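Local coordinates for protein probable ribonuclease HepT (Haemophilus influenzae, PDB 1JOG) that probably acts as the RNase toxin of a type VII toxin-antitoxin system and is neutralised by its cognate antitoxin MntA, probably through AMPylation, at residues W30-M33 with V38-T41; K49-Y54 with N107-T112; D82-A87 with G91-M96; V100-M105 with D126-E131. All coordinates share one frame; numbering follows the deposited sequence.

Interaction 1. Residues W30-M33 with V38-T41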
loop_
_atom_site.group_PDB
_atom_site.type_symbol
_atom_site.label_atom_id
_atom_site.label_comp_id
_atom_site.label_asym_id
_atom_site.label_seq_id
_atom_site.Cartn_x
_atom_site.Cartn_y
_atom_site.Cartn_z
ATOM N N TRP A 30 -20.511 12.346 9.655
ATOM C CA TRP A 30 -20.436 12.197 8.207
ATOM C C TRP A 30 -20.060 10.800 7.865
ATOM O O TRP A 30 -20.748 10.195 7.036
ATOM C CB TRP A 30 -19.413 13.132 7.608
ATOM C CG TRP A 30 -19.322 12.912 6.165
ATOM C CD1 TRP A 30 -20.155 13.404 5.219
ATOM C CD2 TRP A 30 -18.367 12.107 5.482
ATOM N NE1 TRP A 30 -19.791 12.956 3.995
ATOM C CE2 TRP A 30 -18.683 12.160 4.116
ATOM C CE3 TRP A 30 -17.268 11.362 5.890
ATOM C CZ2 TRP A 30 -17.933 11.489 3.136
ATOM C CZ3 TRP A 30 -16.521 10.702 4.941
ATOM C CH2 TRP A 30 -16.859 10.770 3.560
ATOM N N PHE A 31 -18.978 10.296 8.500
ATOM C CA PHE A 31 -18.465 8.921 8.321
ATOM C C PHE A 31 -19.470 7.810 8.764
ATOM O O PHE A 31 -19.533 6.769 8.136
ATOM C CB PHE A 31 -17.157 8.734 9.100
ATOM C CG PHE A 31 -16.462 7.414 8.830
ATOM C CD1 PHE A 31 -15.608 7.262 7.747
ATOM C CD2 PHE A 31 -16.587 6.370 9.715
ATOM C CE1 PHE A 31 -14.922 6.136 7.555
ATOM C CE2 PHE A 31 -15.902 5.212 9.539
ATOM C CZ PHE A 31 -15.055 5.076 8.468
ATOM N N ASP A 32 -20.282 8.025 9.800
ATOM C CA ASP A 32 -21.244 6.959 10.206
ATOM C C ASP A 32 -22.389 6.688 9.179
ATOM O O ASP A 32 -23.000 5.619 9.157
ATOM C CB ASP A 32 -21.874 7.314 11.558
ATOM C CG ASP A 32 -20.886 7.258 12.694
ATOM O OD1 ASP A 32 -21.222 7.804 13.772
ATOM O OD2 ASP A 32 -19.796 6.665 12.524
HETATM N N MSE A 33 -22.667 7.690 8.358
HETATM C CA MSE A 33 -23.695 7.700 7.327
HETATM C C MSE A 33 -23.319 6.968 6.037
HETATM O O MSE A 33 -24.174 6.440 5.339
HETATM C CB MSE A 33 -24.004 9.190 6.950
HETATM C CG MSE A 33 -24.794 10.023 7.957
HETATM SE SE MSE A 33 -25.119 11.811 7.313
HETATM C CE MSE A 33 -25.778 11.368 5.601
ATOM N N VAL A 38 -17.605 2.383 1.654
ATOM C CA VAL A 38 -16.968 3.716 1.664
ATOM C C VAL A 38 -16.190 3.816 2.989
ATOM O O VAL A 38 -15.020 4.176 3.003
ATOM C CB VAL A 38 -18.024 4.837 1.524
ATOM C CG1 VAL A 38 -17.403 6.259 1.857
ATOM C CG2 VAL A 38 -18.573 4.818 0.087
ATOM N N GLN A 39 -16.799 3.413 4.097
ATOM C CA GLN A 39 -16.104 3.512 5.352
ATOM C C GLN A 39 -14.795 2.782 5.337
ATOM O O GLN A 39 -13.817 3.341 5.761
ATOM C CB GLN A 39 -16.916 2.968 6.532
ATOM C CG GLN A 39 -18.084 3.858 6.935
ATOM C CD GLN A 39 -18.861 3.317 8.128
ATOM O OE1 GLN A 39 -19.281 2.159 8.116
ATOM N NE2 GLN A 39 -19.018 4.123 9.152
ATOM N N ASP A 40 -14.738 1.544 4.846
ATOM C CA ASP A 40 -13.454 0.848 4.926
ATOM C C ASP A 40 -12.474 1.138 3.799
ATOM O O ASP A 40 -11.256 0.893 3.944
ATOM C CB ASP A 40 -13.662 -0.645 5.074
ATOM C CG ASP A 40 -14.000 -1.335 3.776
ATOM O OD1 ASP A 40 -14.914 -0.891 3.042
ATOM O OD2 ASP A 40 -13.340 -2.356 3.503
ATOM N N THR A 41 -12.981 1.629 2.678
ATOM C CA THR A 41 -12.071 1.944 1.607
ATOM C C THR A 41 -11.281 3.136 2.125
ATOM O O THR A 41 -10.091 3.234 1.899
ATOM C CB THR A 41 -12.798 2.314 0.356
ATOM O OG1 THR A 41 -13.304 1.102 -0.245
ATOM C CG2 THR A 41 -11.807 3.083 -0.687
HETATM O O HOH W 1 -20.766 3.626 11.463
#
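Phe31 and Gln39 carry this contact, which mixes ring packing with polar links. The aliphatic part of Gln39 lies over one face of the Phe31 ring. Gln39 CG makes a CH-pi contact there, 3.8 Å from the ring centroid. It is displaced toward the rim rather than centred. Gln39 CB touches the far end of the ring, 3.4 Å from Phe31 CZ. The ring reaches helix 36-68 because Phe31 CG is anti to its backbone N (chi1 -172°).

The polar part sits at the end of the glutamine. Beyond CG the Gln39 chain is extended, which carries the amide past the ring to the backbone of Phe31. The amide plane is turned 42° from the ring plane. Gln39 NE2 donates to Phe31 O over 2.9 Å, but the bond is bent (127° at the hydrogen) and weak. Gln39 NE2 also comes close to the ring, 3.3 Å from Phe31 CE2.

A water adds a second polar link. It accepts from Gln39 NE2 at 2.9 Å and donates weakly to Asp32 OD2. The amide nitrogen thus serves both a main-chain carbonyl and the water.

The contact lies at the surface, across the turn from short helix 28-31 into long helix 36-68. Phe31 and Trp30 also pack on Leu42 of helix 36-68. The second subunit of the homodimer borders this corner: Trp30 packs on Val38 of that subunit, and Thr41 hydrogen-bonds to its Thr21.

Interaction 2. Residues K49-Y54 with N107-T112; sequences KFEFVY and NITSHT
Glu51 and Thr109 approach from opposite directions and meet through their oxygens. Glu51 OE1 and Thr109 OG1 are 2.8 Å apart. Thr109 OG1 also hydrogen-bonds to Arg106 O, in the turn just before the loop. Glu51 is extended beyond CG (chi2 173°), which brings its carboxylate across to the loop. On the other side, the Thr109 hydroxyl sits between its own backbone N and carbonyl carbon (chi1 65°).

The methyl branch of Thr109 makes the apolar part. Thr109 CG2 stands at the edge of the Phe50 ring, near its plane, 4.4 Å from Phe50 CE1. The same methyl lies 4.1 Å from Glu51 CG. Thr109 thus turns its oxygen to the acid and its methyl to neighbouring carbon.

Glu51 is buried and has further partners. Its OE1 takes a hydrogen bond from Gln48 NE2 of the second subunit. Its OE2 has a long, weak ion pair with Arg106, a probable active-site residue. These neighbours would probably help stabilise a negative charge on Glu51.

Residues 107-112 lie in the RX(4)HXY motif; His111 among them is a probable active-site residue. This motif loop runs from helix 96-106 toward helix 115-123. Here its short 3-10 turn packs against helix 36-68. Phe50 continues onto Met105 of helix 96-106 and Phe128 of helix 125-140.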
loop_
_atom_site.group_PDB
_atom_site.type_symbol
_atom_site.label_atom_id
_atom_site.label_comp_id
_atom_site.label_asym_id
_atom_site.label_seq_id
_atom_site.Cartn_x
_atom_site.Cartn_y
_atom_site.Cartn_z
ATOM N N LYS A 49 -1.887 5.999 2.865
ATOM C CA LYS A 49 -1.334 7.279 2.981
ATOM C C LYS A 49 -0.350 7.274 4.117
ATOM O O LYS A 49 0.633 7.955 4.027
ATOM C CB LYS A 49 -2.419 8.314 3.177
ATOM C CG LYS A 49 -3.064 8.655 1.855
ATOM C CD LYS A 49 -4.200 9.642 2.048
ATOM C CE LYS A 49 -4.686 10.141 0.723
ATOM N NZ LYS A 49 -5.462 11.477 0.957
ATOM N N PHE A 50 -0.609 6.507 5.175
ATOM C CA PHE A 50 0.345 6.427 6.277
ATOM C C PHE A 50 1.706 5.838 5.776
ATOM O O PHE A 50 2.788 6.288 6.134
ATOM C CB PHE A 50 -0.236 5.578 7.396
ATOM C CG PHE A 50 0.790 4.922 8.230
ATOM C CD1 PHE A 50 1.114 3.588 8.022
ATOM C CD2 PHE A 50 1.550 5.661 9.112
ATOM C CE1 PHE A 50 2.221 2.951 8.677
ATOM C CE2 PHE A 50 2.648 5.058 9.768
ATOM C CZ PHE A 50 2.976 3.704 9.542
ATOM N N GLU A 51 1.603 4.858 4.892
ATOM C CA GLU A 51 2.750 4.219 4.336
ATOM C C GLU A 51 3.530 5.276 3.522
ATOM O O GLU A 51 4.756 5.300 3.601
ATOM C CB GLU A 51 2.323 3.031 3.455
ATOM C CG GLU A 51 1.571 1.919 4.198
ATOM C CD GLU A 51 1.048 0.885 3.198
ATOM O OE1 GLU A 51 0.156 0.094 3.520
ATOM O OE2 GLU A 51 1.545 0.876 2.067
ATOM N N PHE A 52 2.851 6.146 2.756
ATOM C CA PHE A 52 3.595 7.158 1.995
ATOM C C PHE A 52 4.417 8.060 2.878
ATOM O O PHE A 52 5.603 8.240 2.612
ATOM C CB PHE A 52 2.693 8.044 1.142
ATOM C CG PHE A 52 1.884 7.298 0.091
ATOM C CD1 PHE A 52 0.534 7.731 -0.191
ATOM C CD2 PHE A 52 2.401 6.204 -0.607
ATOM C CE1 PHE A 52 -0.302 7.076 -1.161
ATOM C CE2 PHE A 52 1.612 5.487 -1.592
ATOM C CZ PHE A 52 0.233 5.939 -1.876
ATOM N N VAL A 53 3.825 8.643 3.920
ATOM C CA VAL A 53 4.619 9.541 4.804
ATOM C C VAL A 53 5.803 8.850 5.524
ATOM O O VAL A 53 6.900 9.359 5.599
ATOM C CB VAL A 53 3.693 10.205 5.797
ATOM C CG1 VAL A 53 4.458 11.158 6.727
ATOM C CG2 VAL A 53 2.639 10.915 5.012
ATOM N N TYR A 54 5.560 7.651 6.002
ATOM C CA TYR A 54 6.574 6.849 6.633
ATOM C C TYR A 54 7.802 6.688 5.700
ATOM O O TYR A 54 8.962 7.014 6.071
ATOM C CB TYR A 54 5.987 5.466 6.935
ATOM C CG TYR A 54 7.058 4.509 7.267
ATOM C CD1 TYR A 54 7.766 4.659 8.446
ATOM C CD2 TYR A 54 7.472 3.536 6.382
ATOM C CE1 TYR A 54 8.858 3.882 8.758
ATOM C CE2 TYR A 54 8.614 2.764 6.684
ATOM C CZ TYR A 54 9.288 2.971 7.913
ATOM O OH TYR A 54 10.348 2.197 8.362
ATOM N N ASN A 107 5.421 -2.865 8.172
ATOM C CA ASN A 107 5.590 -4.272 7.738
ATOM C C ASN A 107 4.381 -5.158 7.991
ATOM O O ASN A 107 4.489 -6.328 7.715
ATOM C CB ASN A 107 6.738 -4.962 8.444
ATOM C CG ASN A 107 8.142 -4.286 8.161
ATOM O OD1 ASN A 107 8.409 -3.821 7.051
ATOM N ND2 ASN A 107 9.032 -4.273 9.171
ATOM N N ILE A 108 3.271 -4.655 8.566
ATOM C CA ILE A 108 2.088 -5.514 8.703
ATOM C C ILE A 108 0.916 -4.921 7.914
ATOM O O ILE A 108 -0.172 -5.496 7.874
ATOM C CB ILE A 108 1.650 -5.699 10.205
ATOM C CG1 ILE A 108 1.365 -4.349 10.876
ATOM C CG2 ILE A 108 2.708 -6.481 10.872
ATOM C CD1 ILE A 108 1.179 -4.405 12.333
ATOM N N THR A 109 1.117 -3.743 7.315
ATOM C CA THR A 109 0.023 -3.166 6.550
ATOM C C THR A 109 -0.373 -4.079 5.389
ATOM O O THR A 109 -1.486 -3.937 4.891
ATOM C CB THR A 109 0.341 -1.781 6.014
ATOM O OG1 THR A 109 1.393 -1.884 5.073
ATOM C CG2 THR A 109 0.725 -0.860 7.151
ATOM N N SER A 110 0.509 -4.997 4.954
ATOM C CA SER A 110 0.128 -5.946 3.882
ATOM C C SER A 110 -0.908 -6.932 4.429
ATOM O O SER A 110 -1.510 -7.707 3.665
ATOM C CB SER A 110 1.307 -6.787 3.335
ATOM O OG SER A 110 1.861 -7.702 4.317
ATOM N N HIS A 111 -1.120 -6.913 5.744
ATOM C CA HIS A 111 -2.152 -7.809 6.336
ATOM C C HIS A 111 -3.454 -7.060 6.555
ATOM O O HIS A 111 -4.446 -7.617 7.016
ATOM C CB HIS A 111 -1.677 -8.400 7.664
ATOM C CG HIS A 111 -0.471 -9.247 7.508
ATOM N ND1 HIS A 111 0.023 -9.582 6.267
ATOM C CD2 HIS A 111 0.389 -9.764 8.413
ATOM C CE1 HIS A 111 1.143 -10.269 6.415
ATOM N NE2 HIS A 111 1.388 -10.392 7.708
ATOM N N THR A 112 -3.447 -5.786 6.184
ATOM C CA THR A 112 -4.597 -4.936 6.376
ATOM C C THR A 112 -5.938 -5.327 5.676
ATOM O O THR A 112 -6.977 -4.651 5.875
ATOM C CB THR A 112 -4.108 -3.421 6.163
ATOM O OG1 THR A 112 -3.964 -2.881 7.481
ATOM C CG2 THR A 112 -5.065 -2.538 5.374
#

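Interaction 3. Residues D82-A87 with G91-M96; sequences DILREA and GLIGDM
Leu92 N donates to Ala87 O at 2.7 Å, a fairly straight bond (164° at the hydrogen) that closes the end of helix 80-89. Gly91 takes a positive phi of 60° to make the turn.

The side chains then fold back on the helix. Ala87 CB is met by two residues, Leu92 through CB at 4.0 Å and Ile93 through CG1 at 4.1 Å. Ile93 CD1 reaches back about one turn, to 3.8 Å from Leu84 O. Selenomethionine Met96 closes the other end of the segment. Its CB packs on Leu84 CB at 4.1 Å. The chain then bends at chi3 (-102°) and crosses the Arg85 side chain obliquely, with Met96 SE 3.7 Å from Arg85 CG. Within the helix, Arg85 NH1 forms a salt bridge with Asp82 OD1.

Leu92 also packs on Leu135 and Leu139 of helix 125-140, and Ile93 on Met61 of helix 36-68. Asp95 is the N-cap of the next helix.

The arrangement is a Schellman motif with Gly91 at C-prime. It ends helix 80-89 and leads through a short connection into helix 96-106.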
loop_
_atom_site.group_PDB
_atom_site.type_symbol
_atom_site.label_atom_id
_atom_site.label_comp_id
_atom_site.label_asym_id
_atom_site.label_seq_id
_atom_site.Cartn_x
_atom_site.Cartn_y
_atom_site.Cartn_z
ATOM N N ASP A 82 20.566 2.750 11.271
ATOM C CA ASP A 82 21.691 3.658 11.193
ATOM C C ASP A 82 21.077 4.991 10.854
ATOM O O ASP A 82 21.404 6.014 11.453
ATOM C CB ASP A 82 22.651 3.222 10.086
ATOM C CG ASP A 82 23.413 1.974 10.454
ATOM O OD1 ASP A 82 23.709 1.865 11.682
ATOM O OD2 ASP A 82 23.711 1.139 9.541
ATOM N N ILE A 83 20.171 4.980 9.886
ATOM C CA ILE A 83 19.459 6.186 9.444
ATOM C C ILE A 83 18.768 6.814 10.695
ATOM O O ILE A 83 18.840 8.043 10.917
ATOM C CB ILE A 83 18.362 5.792 8.360
ATOM C CG1 ILE A 83 19.010 5.225 7.085
ATOM C CG2 ILE A 83 17.504 6.966 8.008
ATOM C CD1 ILE A 83 19.776 6.244 6.306
ATOM N N LEU A 84 18.094 5.976 11.505
ATOM C CA LEU A 84 17.412 6.503 12.701
ATOM C C LEU A 84 18.435 7.013 13.667
ATOM O O LEU A 84 18.259 8.082 14.187
ATOM C CB LEU A 84 16.555 5.461 13.392
ATOM C CG LEU A 84 15.411 4.865 12.578
ATOM C CD1 LEU A 84 14.512 3.912 13.498
ATOM C CD2 LEU A 84 14.657 5.992 11.958
ATOM N N ARG A 85 19.487 6.252 13.944
ATOM C CA ARG A 85 20.528 6.794 14.825
ATOM C C ARG A 85 21.094 8.135 14.348
ATOM O O ARG A 85 21.188 9.080 15.154
ATOM C CB ARG A 85 21.664 5.813 14.979
ATOM C CG ARG A 85 21.278 4.697 15.932
ATOM C CD ARG A 85 22.279 3.593 15.880
ATOM N NE ARG A 85 21.691 2.311 16.235
ATOM C CZ ARG A 85 21.949 1.192 15.579
ATOM N NH1 ARG A 85 22.779 1.207 14.538
ATOM N NH2 ARG A 85 21.376 0.064 15.959
ATOM N N GLU A 86 21.464 8.243 13.059
ATOM C CA GLU A 86 22.009 9.515 12.534
ATOM C C GLU A 86 21.004 10.647 12.674
ATOM O O GLU A 86 21.314 11.712 13.178
ATOM C CB GLU A 86 22.424 9.348 11.091
ATOM C CG GLU A 86 23.915 9.100 10.898
ATOM C CD GLU A 86 24.496 7.947 11.713
ATOM O OE1 GLU A 86 25.724 7.975 11.951
ATOM O OE2 GLU A 86 23.764 7.013 12.103
ATOM N N ALA A 87 19.768 10.378 12.290
ATOM C CA ALA A 87 18.695 11.339 12.406
ATOM C C ALA A 87 18.578 11.894 13.828
ATOM O O ALA A 87 18.262 13.075 13.972
ATOM C CB ALA A 87 17.333 10.685 11.960
ATOM N N GLY A 91 19.029 15.404 15.753
ATOM C CA GLY A 91 17.808 15.986 16.355
ATOM C C GLY A 91 16.682 16.118 15.310
ATOM O O GLY A 91 15.861 17.040 15.389
ATOM N N LEU A 92 16.655 15.218 14.306
ATOM C CA LEU A 92 15.612 15.211 13.258
ATOM C C LEU A 92 14.384 14.485 13.869
ATOM O O LEU A 92 13.274 14.873 13.652
ATOM C CB LEU A 92 16.106 14.500 11.997
ATOM C CG LEU A 92 17.021 15.270 10.993
ATOM C CD1 LEU A 92 17.372 14.346 9.734
ATOM C CD2 LEU A 92 16.281 16.521 10.461
ATOM N N ILE A 93 14.614 13.459 14.676
ATOM C CA ILE A 93 13.534 12.774 15.381
ATOM C C ILE A 93 14.037 12.935 16.785
ATOM O O ILE A 93 15.165 13.445 16.975
ATOM C CB ILE A 93 13.435 11.243 15.025
ATOM C CG1 ILE A 93 14.787 10.525 15.176
ATOM C CG2 ILE A 93 12.880 11.176 13.589
ATOM C CD1 ILE A 93 14.731 9.004 15.135
ATOM N N GLY A 94 13.243 12.499 17.758
ATOM C CA GLY A 94 13.657 12.623 19.146
ATOM C C GLY A 94 13.542 11.311 19.883
ATOM O O GLY A 94 14.132 11.125 20.950
ATOM N N ASP A 95 12.775 10.391 19.309
ATOM C CA ASP A 95 12.611 9.072 19.916
ATOM C C ASP A 95 12.641 8.087 18.760
ATOM O O ASP A 95 11.791 8.154 17.895
ATOM C CB ASP A 95 11.257 9.006 20.664
ATOM C CG ASP A 95 11.099 7.764 21.526
ATOM O OD1 ASP A 95 10.666 7.965 22.680
ATOM O OD2 ASP A 95 11.383 6.614 21.081
HETATM N N MSE A 96 13.621 7.198 18.729
HETATM C CA MSE A 96 13.664 6.230 17.676
HETATM C C MSE A 96 12.872 4.976 17.997
HETATM O O MSE A 96 12.568 4.214 17.090
HETATM C CB MSE A 96 15.119 5.872 17.252
HETATM C CG MSE A 96 16.095 5.258 18.265
HETATM SE SE MSE A 96 17.991 5.058 17.607
HETATM C CE MSE A 96 17.824 3.147 17.243
#

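Interaction 4. Residues V100-M105 with D126-E131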
loop_
_atom_site.group_PDB
_atom_site.type_symbol
_atom_site.label_atom_id
_atom_site.label_comp_id
_atom_site.label_asym_id
_atom_site.label_seq_id
_atom_site.Cartn_x
_atom_site.Cartn_y
_atom_site.Cartn_z
ATOM N N VAL A 100 10.953 2.899 15.119
ATOM C CA VAL A 100 11.159 1.474 15.017
ATOM C C VAL A 100 9.781 0.805 15.004
ATOM O O VAL A 100 9.520 -0.146 14.266
ATOM C CB VAL A 100 12.002 0.960 16.182
ATOM C CG1 VAL A 100 11.931 -0.542 16.222
ATOM C CG2 VAL A 100 13.447 1.364 16.008
ATOM N N ALA A 101 8.881 1.334 15.815
ATOM C CA ALA A 101 7.538 0.792 15.880
ATOM C C ALA A 101 6.787 1.160 14.583
ATOM O O ALA A 101 5.994 0.358 14.088
ATOM C CB ALA A 101 6.794 1.352 17.168
ATOM N N TYR A 102 7.005 2.356 14.029
ATOM C CA TYR A 102 6.322 2.712 12.749
ATOM C C TYR A 102 6.703 1.728 11.593
ATOM O O TYR A 102 5.910 1.400 10.730
ATOM C CB TYR A 102 6.656 4.149 12.396
ATOM C CG TYR A 102 6.130 5.158 13.404
ATOM C CD1 TYR A 102 6.744 6.408 13.574
ATOM C CD2 TYR A 102 5.016 4.852 14.192
ATOM C CE1 TYR A 102 6.267 7.298 14.495
ATOM C CE2 TYR A 102 4.534 5.717 15.107
ATOM C CZ TYR A 102 5.160 6.943 15.277
ATOM O OH TYR A 102 4.738 7.779 16.320
ATOM N N ARG A 103 7.917 1.214 11.609
ATOM C CA ARG A 103 8.266 0.213 10.633
ATOM C C ARG A 103 7.514 -1.140 10.920
ATOM O O ARG A 103 7.005 -1.761 10.001
ATOM C CB ARG A 103 9.786 -0.002 10.632
ATOM C CG ARG A 103 10.117 -0.976 9.562
ATOM C CD ARG A 103 11.592 -1.159 9.311
ATOM N NE ARG A 103 12.219 -1.790 10.437
ATOM C CZ ARG A 103 13.423 -2.320 10.410
ATOM N NH1 ARG A 103 14.127 -2.294 9.283
ATOM N NH2 ARG A 103 13.925 -2.845 11.523
ATOM N N ASP A 104 7.515 -1.635 12.174
ATOM C CA ASP A 104 6.771 -2.873 12.484
ATOM C C ASP A 104 5.303 -2.644 11.977
ATOM O O ASP A 104 4.740 -3.450 11.251
ATOM C CB ASP A 104 6.801 -3.218 13.978
ATOM C CG ASP A 104 8.256 -3.425 14.571
ATOM O OD1 ASP A 104 9.235 -3.948 13.923
ATOM O OD2 ASP A 104 8.392 -3.065 15.771
HETATM N N MSE A 105 4.757 -1.490 12.251
HETATM C CA MSE A 105 3.443 -1.131 11.748
HETATM C C MSE A 105 3.523 -1.225 10.193
HETATM O O MSE A 105 2.738 -1.975 9.533
HETATM C CB MSE A 105 3.136 0.292 12.194
HETATM C CG MSE A 105 1.699 0.705 12.284
HETATM SE SE MSE A 105 1.636 2.450 13.109
HETATM C CE MSE A 105 0.579 3.494 11.826
ATOM N N ASP A 126 -2.914 8.775 14.609
ATOM C CA ASP A 126 -2.862 10.028 15.370
ATOM C C ASP A 126 -1.443 10.285 15.944
ATOM O O ASP A 126 -0.928 11.386 15.814
ATOM C CB ASP A 126 -3.780 9.925 16.576
ATOM C CG ASP A 126 -5.213 9.742 16.191
ATOM O OD1 ASP A 126 -5.731 10.613 15.471
ATOM O OD2 ASP A 126 -5.825 8.726 16.611
ATOM N N ASP A 127 -0.848 9.272 16.591
ATOM C CA ASP A 127 0.480 9.415 17.163
ATOM C C ASP A 127 1.454 9.585 16.009
ATOM O O ASP A 127 2.333 10.425 16.036
ATOM C CB ASP A 127 0.883 8.194 18.000
ATOM C CG ASP A 127 2.429 8.144 18.301
ATOM O OD1 ASP A 127 3.090 7.031 18.245
ATOM O OD2 ASP A 127 2.989 9.239 18.605
ATOM N N PHE A 128 1.261 8.792 14.962
ATOM C CA PHE A 128 2.148 8.907 13.840
ATOM C C PHE A 128 2.105 10.344 13.392
ATOM O O PHE A 128 3.123 10.957 13.132
ATOM C CB PHE A 128 1.757 8.008 12.649
ATOM C CG PHE A 128 2.709 8.144 11.489
ATOM C CD1 PHE A 128 3.979 7.582 11.565
ATOM C CD2 PHE A 128 2.352 8.838 10.352
ATOM C CE1 PHE A 128 4.892 7.701 10.492
ATOM C CE2 PHE A 128 3.238 8.968 9.277
ATOM C CZ PHE A 128 4.516 8.391 9.341
ATOM N N LEU A 129 0.924 10.925 13.322
ATOM C CA LEU A 129 0.935 12.294 12.896
ATOM C C LEU A 129 1.758 13.216 13.779
ATOM O O LEU A 129 2.448 14.077 13.272
ATOM C CB LEU A 129 -0.471 12.792 12.728
ATOM C CG LEU A 129 -1.102 12.194 11.457
ATOM C CD1 LEU A 129 -2.526 12.545 11.610
ATOM C CD2 LEU A 129 -0.532 12.711 10.040
ATOM N N ILE A 130 1.728 13.037 15.094
ATOM C CA ILE A 130 2.511 13.930 15.967
ATOM C C ILE A 130 4.003 13.816 15.643
ATOM O O ILE A 130 4.657 14.812 15.340
ATOM C CB ILE A 130 2.289 13.584 17.399
ATOM C CG1 ILE A 130 0.937 14.107 17.815
ATOM C CG2 ILE A 130 3.395 14.128 18.252
ATOM C CD1 ILE A 130 0.131 13.100 18.629
ATOM N N GLU A 131 4.523 12.594 15.687
ATOM C CA GLU A 131 5.955 12.341 15.405
ATOM C C GLU A 131 6.434 12.744 14.044
ATOM O O GLU A 131 7.494 13.353 13.883
ATOM C CB GLU A 131 6.308 10.839 15.582
ATOM C CG GLU A 131 6.262 10.328 17.018
ATOM C CD GLU A 131 7.028 11.223 17.990
ATOM O OE1 GLU A 131 6.419 11.765 18.947
ATOM O OE2 GLU A 131 8.230 11.401 17.774
#
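This contact is a helix-helix packing in the all-helical core of the HepT fold, centred on a T-shaped aromatic pair. Helices 96-106 and 125-140 meet here with their local axes 11.7 Å apart at closest approach and 136° between their directions. Tyr102 spans much of that gap.

Phe128 points the edge of its ring at the face of Tyr102. The planes are at 81° and the centroids 4.9 Å apart. Phe128 CD1 sits over the centre of the Tyr102 ring. Phe128 CG is anti to its backbone N, which sets the ring against one face of the tyrosine.

Other neighbours extend the cluster. Tyr102 also pairs edge-to-face with Trp99, and Phe128 does so with Phe50 of helix 36-68.

Glu131 meets the ring from the side. Its CB lies in the ring plane at the edge, 3.7 Å from Tyr102 CE1. Its CG lies 3.1 Å from Tyr102 OH, and the chain bends at chi2, so its carboxylate leads away.

The polar link is at the phenol end. Tyr102 OH donates to Asp127 OD1 over 2.6 Å, approaching from above the carboxylate plane, 61° out of it.

Interaction 2 is buried, interactions 3 and 4 are partly buried, and interaction 1 is a surface contact; 2 and 4 lie nearest the centre of the chain. Interactions 1 and 2 both use helix 36-68 and both touch the second subunit. Within the dimer, that subunit does not touch interactions 3 and 4. Interactions 2 and 4 meet directly, for instance where Tyr54 packs on Arg103. Interaction 3 joins interaction 4 through Leu84 and Val100. Interactions 1 and 3 lie on opposite sides of the chain's centre, about 36 Å apart between centres. The chemistry follows place: a bridging water at the surface, a buried acid beside the motif loop, a backbone-closed turn at a helix end, and aromatic rings between core helices.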